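Local structure of Non-ribosomal peptide synthetase (6VTJ) at residues K371-L374 with A375-T379; I461-L465 with G466-P470; N71-P74 with R75-A78. The protein probably carries a peptide intermediate on a phosphopantetheine-bearing carrier domain and releases it reductively through its NAD(P)-dependent reductase domain. All blocks are in the same frame, centred on the assembly; numbering follows the deposited sequence.

Interaction 1 of 3, residues K371-L374 with A375-T379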
loop_
_atom_site.group_PDB
_atom_site.type_symbol
_atom_site.label_atom_id
_atom_site.label_comp_id
_atom_site.label_asym_id
_atom_site.label_seq_id
_atom_site.Cartn_x
_atom_site.Cartn_y
_atom_site.Cartn_z
ATOM N N LYS A 371 0.748 16.959 1.621
ATOM C CA LYS A 371 0.441 18.110 2.473
ATOM C C LYS A 371 -0.043 17.673 3.853
ATOM O O LYS A 371 0.371 18.236 4.871
ATOM C CB LYS A 371 -0.618 18.998 1.824
ATOM C CG LYS A 371 -0.165 19.741 0.588
ATOM C CD LYS A 371 -1.223 20.740 0.177
ATOM C CE LYS A 371 -1.137 21.089 -1.295
ATOM N NZ LYS A 371 -2.180 22.109 -1.640
ATOM N N GLY A 372 -0.929 16.681 3.906
ATOM C CA GLY A 372 -1.447 16.238 5.185
ATOM C C GLY A 372 -0.410 15.545 6.046
ATOM O O GLY A 372 -0.468 15.631 7.279
ATOM N N ILE A 373 0.545 14.850 5.419
ATOM C CA ILE A 373 1.627 14.227 6.180
ATOM C C ILE A 373 2.486 15.301 6.820
ATOM O O ILE A 373 2.833 15.229 8.007
ATOM C CB ILE A 373 2.455 13.299 5.277
ATOM C CG1 ILE A 373 1.697 11.989 5.062
ATOM C CG2 ILE A 373 3.830 13.030 5.876
ATOM C CD1 ILE A 373 2.156 11.237 3.833
ATOM N N LEU A 374 2.816 16.333 6.045
ATOM C CA LEU A 374 3.614 17.417 6.592
ATOM C C LEU A 374 2.881 18.144 7.712
ATOM O O LEU A 374 3.503 18.556 8.695
ATOM C CB LEU A 374 4.007 18.385 5.482
ATOM C CG LEU A 374 5.010 17.790 4.505
ATOM C CD1 LEU A 374 5.507 18.873 3.550
ATOM C CD2 LEU A 374 6.177 17.136 5.243
ATOM N N ALA A 375 1.555 18.310 7.595
ATOM C CA ALA A 375 0.817 18.992 8.667
ATOM C C ALA A 375 0.746 18.138 9.922
ATOM O O ALA A 375 0.955 18.631 11.034
ATOM C CB ALA A 375 -0.598 19.364 8.203
ATOM N N LEU A 376 0.415 16.853 9.770
ATOM C CA LEU A 376 0.261 15.992 10.931
ATOM C C LEU A 376 1.584 15.744 11.637
ATOM O O LEU A 376 1.579 15.451 12.835
ATOM C CB LEU A 376 -0.397 14.671 10.520
ATOM C CG LEU A 376 -1.823 14.884 9.986
ATOM C CD1 LEU A 376 -2.380 13.637 9.294
ATOM C CD2 LEU A 376 -2.769 15.362 11.095
ATOM N N SER A 377 2.720 15.887 10.937
ATOM C CA SER A 377 4.005 15.690 11.598
ATOM C C SER A 377 4.272 16.747 12.673
ATOM O O SER A 377 5.104 16.512 13.554
ATOM C CB SER A 377 5.126 15.681 10.553
ATOM O OG SER A 377 4.917 14.624 9.600
ATOM N N LYS A 378 3.565 17.885 12.643
ATOM C CA LYS A 378 3.759 18.968 13.609
ATOM C C LYS A 378 2.800 18.914 14.807
ATOM O O LYS A 378 2.865 19.800 15.671
ATOM C CB LYS A 378 3.611 20.331 12.918
ATOM C CG LYS A 378 4.468 20.585 11.654
ATOM C CD LYS A 378 4.156 22.008 11.140
ATOM C CE LYS A 378 4.860 22.382 9.843
ATOM N NZ LYS A 378 4.197 21.743 8.680
ATOM N N THR A 379 1.919 17.908 14.889
ATOM C CA THR A 379 0.967 17.797 15.995
ATOM C C THR A 379 1.696 17.505 17.321
ATOM O O THR A 379 2.857 17.090 17.318
ATOM C CB THR A 379 -0.063 16.707 15.687
ATOM O OG1 THR A 379 0.592 15.461 15.431
ATOM C CG2 THR A 379 -0.942 17.102 14.459
#

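Interaction 2 of 3, residues I461-L465 with G466-P470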
loop_
_atom_site.group_PDB
_atom_site.type_symbol
_atom_site.label_atom_id
_atom_site.label_comp_id
_atom_site.label_asym_id
_atom_site.label_seq_id
_atom_site.Cartn_x
_atom_site.Cartn_y
_atom_site.Cartn_z
ATOM N N ILE A 461 -8.676 17.155 13.178
ATOM C CA ILE A 461 -7.369 17.699 13.490
ATOM C C ILE A 461 -6.825 18.415 12.266
ATOM O O ILE A 461 -6.396 19.574 12.341
ATOM C CB ILE A 461 -6.438 16.580 13.990
ATOM C CG1 ILE A 461 -6.889 16.112 15.379
ATOM C CG2 ILE A 461 -4.994 17.046 14.026
ATOM C CD1 ILE A 461 -6.010 14.996 16.004
ATOM N N LEU A 462 -6.950 17.778 11.100
ATOM C CA LEU A 462 -6.458 18.399 9.881
ATOM C C LEU A 462 -7.184 19.711 9.647
ATOM O O LEU A 462 -6.567 20.715 9.280
ATOM C CB LEU A 462 -6.659 17.466 8.690
ATOM C CG LEU A 462 -5.688 16.317 8.483
ATOM C CD1 LEU A 462 -6.322 15.337 7.520
ATOM C CD2 LEU A 462 -4.410 16.868 7.919
ATOM N N HIS A 463 -8.487 19.735 9.919
ATOM C CA HIS A 463 -9.211 20.968 9.677
ATOM C C HIS A 463 -8.717 22.063 10.613
ATOM O O HIS A 463 -8.483 23.203 10.185
ATOM C CB HIS A 463 -10.703 20.762 9.840
ATOM C CG HIS A 463 -11.471 22.032 9.710
ATOM N ND1 HIS A 463 -11.864 22.539 8.489
ATOM C CD2 HIS A 463 -11.871 22.932 10.642
ATOM C CE1 HIS A 463 -12.501 23.683 8.679
ATOM N NE2 HIS A 463 -12.514 23.946 9.974
ATOM N N SER A 464 -8.482 21.711 11.877
ATOM C CA SER A 464 -7.938 22.693 12.804
ATOM C C SER A 464 -6.603 23.219 12.302
ATOM O O SER A 464 -6.288 24.395 12.498
ATOM C CB SER A 464 -7.834 22.073 14.196
ATOM O OG SER A 464 -6.904 22.766 14.997
ATOM N N LEU A 465 -5.855 22.399 11.568
ATOM C CA LEU A 465 -4.556 22.774 11.030
ATOM C C LEU A 465 -4.647 23.497 9.694
ATOM O O LEU A 465 -3.610 23.832 9.115
ATOM C CB LEU A 465 -3.673 21.524 10.885
ATOM C CG LEU A 465 -3.273 20.901 12.219
ATOM C CD1 LEU A 465 -2.558 19.526 12.026
ATOM C CD2 LEU A 465 -2.404 21.881 13.049
ATOM N N GLY A 466 -5.854 23.765 9.204
ATOM C CA GLY A 466 -6.036 24.476 7.955
ATOM C C GLY A 466 -6.178 23.607 6.726
ATOM O O GLY A 466 -6.098 24.128 5.605
ATOM N N PHE A 467 -6.417 22.309 6.895
ATOM C CA PHE A 467 -6.429 21.350 5.794
ATOM C C PHE A 467 -7.824 20.746 5.683
ATOM O O PHE A 467 -8.327 20.161 6.650
ATOM C CB PHE A 467 -5.370 20.264 6.031
ATOM C CG PHE A 467 -5.353 19.174 4.993
ATOM C CD1 PHE A 467 -6.373 18.241 4.919
ATOM C CD2 PHE A 467 -4.289 19.068 4.104
ATOM C CE1 PHE A 467 -6.359 17.246 3.958
ATOM C CE2 PHE A 467 -4.268 18.066 3.131
ATOM C CZ PHE A 467 -5.301 17.159 3.058
ATOM N N ASP A 468 -8.438 20.872 4.507
ATOM C CA ASP A 468 -9.642 20.131 4.151
ATOM C C ASP A 468 -9.344 19.302 2.903
ATOM O O ASP A 468 -8.544 19.711 2.051
ATOM C CB ASP A 468 -10.841 21.062 3.876
ATOM C CG ASP A 468 -11.543 21.540 5.147
ATOM O OD1 ASP A 468 -11.057 21.285 6.246
ATOM O OD2 ASP A 468 -12.621 22.177 5.045
ATOM N N TRP A 469 -9.989 18.122 2.787
ATOM C CA TRP A 469 -9.718 17.335 1.579
ATOM C C TRP A 469 -10.540 17.859 0.397
ATOM O O TRP A 469 -11.723 18.154 0.550
ATOM C CB TRP A 469 -10.043 15.861 1.802
ATOM C CG TRP A 469 -9.032 15.094 2.643
ATOM C CD1 TRP A 469 -9.085 14.879 3.994
ATOM C CD2 TRP A 469 -7.838 14.455 2.182
ATOM N NE1 TRP A 469 -7.998 14.143 4.396
ATOM C CE2 TRP A 469 -7.228 13.854 3.295
ATOM C CE3 TRP A 469 -7.233 14.314 0.928
ATOM C CZ2 TRP A 469 -6.032 13.136 3.193
ATOM C CZ3 TRP A 469 -6.039 13.603 0.832
ATOM C CH2 TRP A 469 -5.458 13.023 1.958
ATOM N N PRO A 470 -9.952 17.969 -0.799
ATOM C CA PRO A 470 -10.752 18.346 -1.965
ATOM C C PRO A 470 -11.579 17.175 -2.448
ATOM O O PRO A 470 -11.118 16.032 -2.471
ATOM C CB PRO A 470 -9.703 18.737 -3.013
ATOM C CG PRO A 470 -8.501 17.997 -2.651
ATOM C CD PRO A 470 -8.525 17.803 -1.139
#

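Interaction 3 of 3, residues N71-P74 with R75-A78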
loop_
_atom_site.group_PDB
_atom_site.type_symbol
_atom_site.label_atom_id
_atom_site.label_comp_id
_atom_site.label_asym_id
_atom_site.label_seq_id
_atom_site.Cartn_x
_atom_site.Cartn_y
_atom_site.Cartn_z
ATOM N N ASN A 71 0.553 -21.890 -1.925
ATOM C CA ASN A 71 0.825 -23.269 -2.343
ATOM C C ASN A 71 1.529 -23.209 -3.693
ATOM O O ASN A 71 0.874 -23.139 -4.734
ATOM C CB ASN A 71 -0.462 -24.093 -2.435
ATOM C CG ASN A 71 -1.445 -23.778 -1.318
ATOM O OD1 ASN A 71 -2.446 -23.085 -1.522
ATOM N ND2 ASN A 71 -1.154 -24.279 -0.127
ATOM N N LYS A 72 2.857 -23.260 -3.684
ATOM C CA LYS A 72 3.628 -22.872 -4.859
ATOM C C LYS A 72 3.873 -24.009 -5.845
ATOM O O LYS A 72 4.306 -23.738 -6.968
ATOM C CB LYS A 72 4.972 -22.272 -4.424
ATOM C CG LYS A 72 4.825 -21.082 -3.463
ATOM C CD LYS A 72 6.133 -20.757 -2.755
ATOM C CE LYS A 72 5.914 -19.654 -1.719
ATOM N NZ LYS A 72 7.198 -19.184 -1.116
ATOM N N THR A 73 3.616 -25.261 -5.465
ATOM C CA THR A 73 3.866 -26.419 -6.319
ATOM C C THR A 73 2.562 -27.098 -6.732
ATOM O O THR A 73 1.540 -26.967 -6.046
ATOM C CB THR A 73 4.756 -27.439 -5.597
ATOM O OG1 THR A 73 4.071 -27.934 -4.438
ATOM C CG2 THR A 73 6.097 -26.810 -5.192
ATOM N N PRO A 74 2.558 -27.839 -7.852
ATOM C CA PRO A 74 1.339 -28.576 -8.226
ATOM C C PRO A 74 0.897 -29.577 -7.167
ATOM O O PRO A 74 -0.308 -29.800 -7.001
ATOM C CB PRO A 74 1.738 -29.275 -9.534
ATOM C CG PRO A 74 2.930 -28.535 -10.038
ATOM C CD PRO A 74 3.650 -28.071 -8.813
ATOM N N ARG A 75 1.845 -30.184 -6.449
ATOM C CA ARG A 75 1.513 -31.090 -5.353
ATOM C C ARG A 75 0.675 -30.375 -4.296
ATOM O O ARG A 75 -0.434 -30.813 -3.955
ATOM C CB ARG A 75 2.826 -31.660 -4.791
ATOM C CG ARG A 75 2.822 -32.484 -3.498
ATOM C CD ARG A 75 2.143 -33.868 -3.557
ATOM N NE ARG A 75 2.480 -34.737 -4.692
ATOM C CZ ARG A 75 3.525 -35.562 -4.758
ATOM N NH1 ARG A 75 4.400 -35.630 -3.763
ATOM N NH2 ARG A 75 3.698 -36.320 -5.841
ATOM N N ALA A 76 1.174 -29.239 -3.800
ATOM C CA ALA A 76 0.431 -28.456 -2.814
ATOM C C ALA A 76 -0.885 -27.932 -3.385
ATOM O O ALA A 76 -1.929 -27.975 -2.714
ATOM C CB ALA A 76 1.298 -27.302 -2.317
ATOM N N LEU A 77 -0.863 -27.451 -4.630
ATOM C CA LEU A 77 -2.084 -26.937 -5.246
ATOM C C LEU A 77 -3.146 -28.020 -5.366
ATOM O O LEU A 77 -4.344 -27.745 -5.241
ATOM C CB LEU A 77 -1.769 -26.354 -6.619
ATOM C CG LEU A 77 -1.627 -24.838 -6.697
ATOM C CD1 LEU A 77 -1.131 -24.445 -8.085
ATOM C CD2 LEU A 77 -2.956 -24.150 -6.375
ATOM N N ALA A 78 -2.727 -29.264 -5.603
ATOM C CA ALA A 78 -3.679 -30.360 -5.716
ATOM C C ALA A 78 -4.225 -30.751 -4.349
ATOM O O ALA A 78 -5.426 -31.013 -4.206
ATOM C CB ALA A 78 -3.018 -31.558 -6.398
#

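Interaction 1 of 3, residues K371-L374 with A375-T379
Ser-377 turns its hydroxyl back on the helix and donates from OG to the carbonyl O of Ile-373 at 2.7 Å. The torsion explains the reach: OG sits beside its own backbone N, anti to the carbonyl carbon (chi1 -60°), so hydroxyl and amide of one residue converge on a single acceptor. Ser-377 N donates to Ile-373 O at 3.0 Å, and the two donors approach from opposite faces of the carbonyl plane, OG standing 36° out of it. One residue earlier, Gly-372 O receives Leu-376 N at 2.9 Å, while Leu-376 folds its CB, CG and CD1 over the same oxygen. These bonds belong to the C-terminal part of helix 366-376 of the Rossmann-type reductase domain, and a type I beta turn from Leu-376 to Thr-379 follows. There Leu-376 O lies 2.8 Å from Thr-379 OG1, which donates to it in the carbonyl plane. Lys-378 runs extended from CB to CE, then bends at chi4 (77°), bringing NZ above the carbonyl plane of Leu-374, 3.3 Å from its O. Glu-150 holds the same ammonium group in a salt bridge; an alanine here would probably leave that carboxylate without its mate and Leu-374 O without this donor. Away from the turn, Ile-373 packs on Leu-138 and Ile-142 of helix 137-149, and Leu-376 on Phe-386 and Cys-388 of strand 385-388.

Interaction 2 of 3, residues I461-L465 with G466-P470
His-463 swings its ring anti to the backbone N (chi1 175°), and Asp-468 sets its carboxylate beside its own N (chi1 -81°), so that both side chains leave the backbone in a like direction, alongside one another. ND1 donates to Asp-468 OD1 at 2.7 Å, and the bond is nearly straight, with 167° at the hydrogen. OD1 uses its syn lone pair and lies close to the imidazole plane, at the ring edge; the two flat groups are nearly coplanar. Leu-462 and Phe-467 also run side by side. Leu-462 CD2 stands 4.2 Å from the centroid of the Phe-467 ring, an off-centre CH-pi contact, and Leu-462 CD1 reaches Trp-469 NE1 at 3.7 Å. Phe-467 CE1 in turn lies over one face of the indole, toward its rim.

The backbone beneath these groups is a Schellman motif that ends helix 456-464. Gly-466 has a positive phi, and its N donates to His-463 O at 2.9 Å, while Phe-467 N donates to Leu-462 O, also at 2.9 Å. At these backbone angles a CB on Gly-466 would clash with Leu-465 O, a direct steric reason for a residue without a side chain. His-463 CA also makes a C-H...O contact with Phe-467 O. Beyond the turn, Trp-469 packs on Tyr-368 and Val-369 of helix 366-376; before it, on the helix, Ile-461 packs on Trp-115 and Phe-118 of helix 115-120.

The chemistry thus divides by side: the apolar trio faces the protein interior, whereas the imidazole and carboxylate lie at the exposed side, where the nearby negative charge would probably favour a protonated His-463.

Interaction 3 of 3, residues N71-P74 with R75-A78
Thr-73 meets Ala-76 through a side chain that can be followed outward from CB. CB lies 4.1 Å from Arg-75 N. At CB the branches part: CG2 is anti to the carbonyl carbon, whereas OG1 is lodged between the backbone N and the carbonyl carbon (chi1 63°), which aims it at the first turn. OG1 accepts from Ala-76 N at 3.2 Å in a nearly straight bond, 168° at the hydrogen, and also comes within 3.5 Å of Ala-76 CB. Thr-73 is therefore the N-cap of helix 74-82 in the phosphopantetheine-binding carrier domain, its hydroxyl satisfying an amide that has no preceding helical carbonyl to bond. The backbone continues the grip: Leu-77 N donates to Thr-73 O at 2.8 Å, nearly along the C=O axis, and Ala-78 N to Pro-74 O, also at 2.8 Å. Pro-74 opens the helix, a place that suits a residue with no amide hydrogen to offer, and its ring packs on Ile-20, Cys-21 and Phe-24 of helix 15-28. On the approach from helix 65-70, Asn-71 CB rests on Ala-76 CB at 3.7 Å, and Asn-71 O lies 3.6 Å from Leu-77 CG. Arg-75 bends at chi2 and chi3 to lead its guanidinium away from the cap, where NE forms a salt bridge with Glu-17 of helix 15-28.

Interactions 1 and 2 belong to neighbouring elements of the reductase domain, with centres about 10 Å apart. Leu-376 CG meets Leu-462 CD2 at 3.9 Å and Leu-465 CD1 touches Thr-379 CG2 at 3.8 Å, an aliphatic packing. Interaction 1 is the more buried, and serine and lysine side chains serve its carbonyls; interaction 2, half exposed, ends its helix with a glycine turn and puts an imidazole-carboxylate bond outside. Interaction 3, partly buried, three of seven touching residues buried and none exposed, lies in the carrier domain, about 47 Å from interaction 1 between centres. It starts a helix, so its side-chain hydroxyl accepts a hydrogen bond from an amide, whereas that of Ser-377 donates to a carbonyl.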